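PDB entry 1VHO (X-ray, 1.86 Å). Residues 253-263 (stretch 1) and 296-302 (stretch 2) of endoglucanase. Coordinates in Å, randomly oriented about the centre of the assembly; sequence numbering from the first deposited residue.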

ATOM      1  N   VAL A 253     -19.729  -8.168  -1.637  1.00 30.94           N
ATOM      2  CA  VAL A 253     -18.788  -9.292  -1.440  1.00 32.18           C
ATOM      3  C   VAL A 253     -18.478  -9.556   0.018  1.00 29.57           C
ATOM      4  O   VAL A 253     -18.194 -10.694   0.404  1.00 29.48           O
ATOM      5  N   VAL A 254     -18.649  -8.542   0.895  1.00 27.73           N
ATOM      6  CA  VAL A 254     -18.328  -8.810   2.292  1.00 26.46           C
ATOM      7  C   VAL A 254     -19.314  -9.724   2.997  1.00 28.20           C
ATOM      8  O   VAL A 254     -20.492  -9.787   2.632  1.00 26.60           O
ATOM      9  N   ASP A 255     -18.773 -10.418   3.998  1.00 27.45           N
ATOM     10  CA  ASP A 255     -19.661 -11.273   4.820  1.00 28.09           C
ATOM     11  C   ASP A 255     -20.240 -10.322   5.869  1.00 28.14           C
ATOM     12  O   ASP A 255     -19.580  -9.986   6.851  1.00 27.38           O
ATOM     13  N   ARG A 256     -21.512  -9.904   5.693  1.00 26.54           N
ATOM     14  CA  ARG A 256     -22.087  -8.918   6.619  1.00 25.81           C
ATOM     15  C   ARG A 256     -22.146  -9.363   8.059  1.00 25.03           C
ATOM     16  O   ARG A 256     -22.100  -8.508   8.953  1.00 22.03           O
ATOM     17  N   ASN A 257     -22.243 -10.657   8.335  1.00 23.90           N
ATOM     18  CA  ASN A 257     -22.283 -11.136   9.724  1.00 26.35           C
ATOM     19  C   ASN A 257     -20.904 -10.996  10.357  1.00 24.62           C
ATOM     20  O   ASN A 257     -20.775 -10.647  11.522  1.00 24.96           O
ATOM     21  N   LEU A 258     -19.859 -11.345   9.625  1.00 23.39           N
ATOM     22  CA  LEU A 258     -18.475 -11.162  10.160  1.00 22.74           C
ATOM     23  C   LEU A 258     -18.258  -9.678  10.410  1.00 20.43           C
ATOM     24  O   LEU A 258     -17.799  -9.216  11.462  1.00 19.77           O
ATOM     25  N   VAL A 259     -18.754  -8.860   9.454  1.00 19.51           N
ATOM     26  CA  VAL A 259     -18.631  -7.410   9.605  1.00 20.50           C
ATOM     27  C   VAL A 259     -19.345  -6.949  10.867  1.00 20.71           C
ATOM     28  O   VAL A 259     -18.815  -6.162  11.653  1.00 20.59           O
ATOM     29  N   GLN A 260     -20.585  -7.402  11.133  1.00 21.63           N
ATOM     30  CA  GLN A 260     -21.253  -6.964  12.379  1.00 20.67           C
ATOM     31  C   GLN A 260     -20.462  -7.377  13.610  1.00 18.92           C
ATOM     32  O   GLN A 260     -20.397  -6.614  14.569  1.00 20.98           O
ATOM     33  N   LYS A 261     -19.877  -8.566  13.663  1.00 20.37           N
ATOM     34  CA  LYS A 261     -19.040  -8.939  14.816  1.00 21.98           C
ATOM     35  C   LYS A 261     -17.872  -7.966  14.990  1.00 21.44           C
ATOM     36  O   LYS A 261     -17.514  -7.609  16.126  1.00 21.75           O
ATOM     37  N   ILE A 262     -17.248  -7.528  13.882  1.00 20.50           N
ATOM     38  CA  ILE A 262     -16.138  -6.556  13.989  1.00 18.78           C
ATOM     39  C   ILE A 262     -16.641  -5.256  14.543  1.00 18.74           C
ATOM     40  O   ILE A 262     -16.054  -4.589  15.417  1.00 17.06           O
ATOM     41  N   ILE A 263     -17.824  -4.818  14.033  1.00 17.88           N
ATOM     42  CA  ILE A 263     -18.442  -3.581  14.529  1.00 18.86           C
ATOM     43  C   ILE A 263     -18.745  -3.661  16.012  1.00 17.75           C
ATOM     44  O   ILE A 263     -18.520  -2.696  16.763  1.00 19.45           O
ATOM     45  N   VAL A 296     -13.985 -18.115   1.970  1.00 35.34           N
ATOM     46  CA  VAL A 296     -13.427 -17.414   3.138  1.00 33.58           C
ATOM     47  C   VAL A 296     -14.317 -16.237   3.530  1.00 30.86           C
ATOM     48  O   VAL A 296     -14.519 -15.367   2.673  1.00 32.12           O
ATOM     49  N   ARG A 297     -14.830 -16.194   4.746  1.00 29.18           N
ATOM     50  CA  ARG A 297     -15.665 -15.042   5.142  1.00 29.56           C
ATOM     51  C   ARG A 297     -14.727 -13.807   5.129  1.00 27.93           C
ATOM     52  O   ARG A 297     -13.739 -13.868   5.854  1.00 24.96           O
ATOM     53  N   THR A 298     -15.091 -12.789   4.365  1.00 26.94           N
ATOM     54  CA  THR A 298     -14.217 -11.633   4.225  1.00 25.73           C
ATOM     55  C   THR A 298     -14.821 -10.284   4.550  1.00 24.64           C
ATOM     56  O   THR A 298     -16.013 -10.000   4.424  1.00 23.25           O
ATOM     57  N   SER A 299     -13.953  -9.414   5.083  1.00 21.00           N
ATOM     58  CA  SER A 299     -14.306  -8.053   5.416  1.00 17.80           C
ATOM     59  C   SER A 299     -13.313  -7.108   4.715  1.00 20.02           C
ATOM     60  O   SER A 299     -12.133  -7.471   4.619  1.00 20.14           O
ATOM     61  N   LEU A 300     -13.765  -5.961   4.250  1.00 19.53           N
ATOM     62  CA  LEU A 300     -12.918  -4.945   3.644  1.00 19.47           C
ATOM     63  C   LEU A 300     -12.912  -3.736   4.582  1.00 18.93           C
ATOM     64  O   LEU A 300     -13.968  -3.260   5.000  1.00 16.94           O
ATOM     65  N   ILE A 301     -11.735  -3.305   5.034  1.00 17.14           N
ATOM     66  CA  ILE A 301     -11.636  -2.151   5.927  1.00 15.00           C
ATOM     67  C   ILE A 301     -10.582  -1.208   5.326  1.00 16.66           C
ATOM     68  O   ILE A 301      -9.477  -1.673   5.030  1.00 16.39           O
ATOM     69  N   SER A 302     -10.899   0.059   5.259  1.00 14.81           N
ATOM     70  CA  SER A 302     -10.066   1.045   4.624  1.00 15.85           C
ATOM     71  C   SER A 302      -9.633   2.208   5.489  1.00 16.57           C
ATOM     72  O   SER A 302     -10.349   2.642   6.390  1.00 15.86           O
TER

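The axes of the helix that begins at Arg256 and the strand that contains Ser299 approach to 7.4 Å, with their N-to-C directions 55° apart. Side chains from the helix reach the strand backbone, as Leu258 CD2 does at 3.5 Å from Arg297 O, and the two stretches together bury 433 Å², counting both sides.

The polar anchor lies just before the helix. Asp255 N donates to Thr298 O at 2.8 Å with a nearly linear angle of 171°, the one direct hydrogen bond between the stretches. The same carbonyl receives a CA-H...O contact from the preceding residue, Val254 CA to Thr298 O at 3.4 Å, so the loop is held against the strand where the two backbones come nearest. Water 1 adds a second link: it donates to Val253 O at 3.0 Å and accepts from Thr298 N at 2.9 Å, so that both backbone polar groups of Thr298 are engaged.

Asp255 also caps the helix. Its chi1 is t, and OD1 accepts from Leu258 N at 2.9 Å, satisfying an amide that has no carbonyl one turn earlier within the helix. Aspartate suits this position because its short acidic side chain can fold back onto the first turn. Its CA-to-CB bond points toward the strand, and OD2 lies 3.3 Å from Arg297 CG, a contact with the aliphatic part of the arginine.

The helix face turned toward the strand presents apolar side chains, which meet both apolar and polar atoms. Leu258 and Ile262, four residues apart and therefore about one turn from each other, both point toward it. Leu258 (chi1 t, chi2 p) sends CD2 to within 3.5 Å of Arg297 O and 4.2 Å of Ser299 CB, while its CD1 sits 3.9 Å from Arg297 NH1, at the edge of the guanidinium and near its plane. A branched leucine can thus lie along the strand backbone and still meet the long side chain of Arg297, whose m, t, m course for chi1 to chi3 carries it beside the helix. Ile262 (m, t) extends CD1 to 3.6 Å from Ser299 OG, and its CG2 meets Ile301 CD1 at 4.3 Å. Ile301 (m, t) leaves its backbone sideways, but its end comes nearer the helix.

Val259 (t) and Val254 (m) point sideways. Val259 CG2 is 3.9 Å from Ser299 OG, and Val254, the loop's apolar contribution, places CG1 4.3 Å from Leu300 CB. Ser299 (chi1 t) is the small residue among these larger neighbours: its compact side chain is approached by Leu258, Val259 and Ile262.

Thr298 points away, so it contributes to the interface through its backbone; its m rotamer lets OG1 donate to Val296 O at 2.9 Å. On the helix, Arg256 also points away, and its NH1 and NH2 donate to Gln260 OE1 at 2.7 and 3.0 Å, pairing charged and polar groups clear of the apolar contact.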

ATOM      1  CB  VAL A 253     -17.483  -9.053  -2.227  1.00 35.96           C
ATOM      2  CG1 VAL A 253     -17.825  -8.716  -3.690  1.00 37.48           C
ATOM      3  CG2 VAL A 253     -16.641  -7.943  -1.639  1.00 36.17           C
ATOM      4  CB  VAL A 254     -18.157  -7.530   3.119  1.00 26.76           C
ATOM      5  CG1 VAL A 254     -17.156  -6.599   2.416  1.00 26.85           C
ATOM      6  CG2 VAL A 254     -19.473  -6.813   3.349  1.00 26.06           C
ATOM      7  CB  ASP A 255     -18.883 -12.421   5.393  1.00 27.39           C
ATOM      8  CG  ASP A 255     -19.707 -13.390   6.219  1.00 34.36           C
ATOM      9  OD1 ASP A 255     -20.284 -12.990   7.253  1.00 33.18           O
ATOM     10  OD2 ASP A 255     -19.749 -14.578   5.855  1.00 36.67           O
ATOM     11  CB  ARG A 256     -23.459  -8.444   6.097  1.00 25.69           C
ATOM     12  CG  ARG A 256     -24.034  -7.286   6.900  1.00 26.92           C
ATOM     13  CD  ARG A 256     -23.306  -5.977   6.658  1.00 25.09           C
ATOM     14  NE  ARG A 256     -23.771  -4.914   7.533  1.00 26.08           N
ATOM     15  CZ  ARG A 256     -23.607  -4.736   8.817  1.00 29.01           C
ATOM     16  NH1 ARG A 256     -22.910  -5.609   9.561  1.00 27.64           N
ATOM     17  NH2 ARG A 256     -24.117  -3.654   9.417  1.00 27.89           N
ATOM     18  CB  ASN A 257     -22.713 -12.605   9.784  1.00 33.96           C
ATOM     19  CG  ASN A 257     -22.733 -13.138  11.202  1.00 44.22           C
ATOM     20  OD1 ASN A 257     -22.209 -14.224  11.496  1.00 50.16           O
ATOM     21  ND2 ASN A 257     -23.312 -12.383  12.133  1.00 49.08           N
ATOM     22  CB  LEU A 258     -17.472 -11.651   9.105  1.00 24.35           C
ATOM     23  CG  LEU A 258     -15.992 -11.262   9.346  1.00 24.10           C
ATOM     24  CD1 LEU A 258     -15.518 -11.840  10.663  1.00 25.93           C
ATOM     25  CD2 LEU A 258     -15.097 -11.713   8.194  1.00 21.83           C
ATOM     26  CB  VAL A 259     -19.135  -6.712   8.338  1.00 20.62           C
ATOM     27  CG1 VAL A 259     -19.235  -5.194   8.504  1.00 20.65           C
ATOM     28  CG2 VAL A 259     -18.189  -7.040   7.159  1.00 19.47           C
ATOM     29  CB  GLN A 260     -22.693  -7.532  12.442  1.00 22.54           C
ATOM     30  CG  GLN A 260     -23.528  -6.821  13.511  1.00 25.93           C
ATOM     31  CD  GLN A 260     -23.648  -5.341  13.214  1.00 27.78           C
ATOM     32  OE1 GLN A 260     -23.573  -4.953  12.049  1.00 29.12           O
ATOM     33  NE2 GLN A 260     -23.859  -4.533  14.254  1.00 31.57           N
ATOM     34  CB  LYS A 261     -18.484 -10.352  14.628  1.00 25.86           C
ATOM     35  CG  LYS A 261     -19.592 -11.425  14.833  1.00 30.65           C
ATOM     36  CD  LYS A 261     -19.046 -12.746  14.268  1.00 35.93           C
ATOM     37  CE  LYS A 261     -20.043 -13.885  14.536  1.00 41.45           C
ATOM     38  NZ  LYS A 261     -19.690 -15.081  13.709  1.00 42.87           N
ATOM     39  CB  ILE A 262     -15.450  -6.358  12.614  1.00 19.72           C
ATOM     40  CG1 ILE A 262     -14.779  -7.625  12.117  1.00 21.44           C
ATOM     41  CG2 ILE A 262     -14.480  -5.180  12.676  1.00 19.26           C
ATOM     42  CD1 ILE A 262     -14.290  -7.580  10.653  1.00 20.28           C
ATOM     43  CB  ILE A 263     -19.735  -3.335  13.709  1.00 23.41           C
ATOM     44  CG1 ILE A 263     -19.352  -2.880  12.284  1.00 23.22           C
ATOM     45  CG2 ILE A 263     -20.688  -2.351  14.380  1.00 21.18           C
ATOM     46  CD1 ILE A 263     -20.578  -2.769  11.367  1.00 25.02           C
ATOM     47  CB  VAL A 296     -11.998 -16.909   2.826  1.00 32.41           C
ATOM     48  CG1 VAL A 296     -11.440 -16.106   3.998  1.00 30.81           C
ATOM     49  CG2 VAL A 296     -11.082 -18.075   2.520  1.00 31.77           C
ATOM     50  CB  ARG A 297     -16.280 -15.257   6.500  1.00 32.58           C
ATOM     51  CG  ARG A 297     -17.175 -16.528   6.508  1.00 43.13           C
ATOM     52  CD  ARG A 297     -17.885 -16.674   7.851  1.00 45.83           C
ATOM     53  NE  ARG A 297     -17.085 -17.408   8.809  1.00 51.60           N
ATOM     54  CZ  ARG A 297     -16.216 -16.906   9.668  1.00 54.93           C
ATOM     55  NH1 ARG A 297     -16.023 -15.595   9.706  1.00 58.32           N
ATOM     56  NH2 ARG A 297     -15.544 -17.714  10.478  1.00 57.01           N
ATOM     57  CB  THR A 298     -13.656 -11.591   2.782  1.00 28.43           C
ATOM     58  OG1 THR A 298     -13.106 -12.871   2.404  1.00 30.31           O
ATOM     59  CG2 THR A 298     -12.490 -10.608   2.671  1.00 30.35           C
ATOM     60  CB  SER A 299     -14.238  -7.824   6.934  1.00 16.92           C
ATOM     61  OG  SER A 299     -14.382  -6.420   7.194  1.00 18.47           O
ATOM     62  CB  LEU A 300     -13.441  -4.479   2.291  1.00 18.96           C
ATOM     63  CG  LEU A 300     -12.620  -3.317   1.640  1.00 22.60           C
ATOM     64  CD1 LEU A 300     -11.342  -3.954   1.079  1.00 21.29           C
ATOM     65  CD2 LEU A 300     -13.479  -2.716   0.547  1.00 26.51           C
ATOM     66  CB  ILE A 301     -11.322  -2.486   7.380  1.00 17.27           C
ATOM     67  CG1 ILE A 301     -12.319  -3.526   7.941  1.00 17.43           C
ATOM     68  CG2 ILE A 301     -11.411  -1.233   8.260  1.00 12.85           C
ATOM     69  CD1 ILE A 301     -12.009  -4.069   9.287  1.00 17.74           C
ATOM     70  CB  SER A 302     -10.837   1.679   3.412  1.00 15.40           C
ATOM     71  OG  SER A 302     -11.073   0.649   2.433  1.00 19.25           O
TER
HETATM   72  O   HOH W   1     -17.129 -12.675   2.322  1.00 31.43           O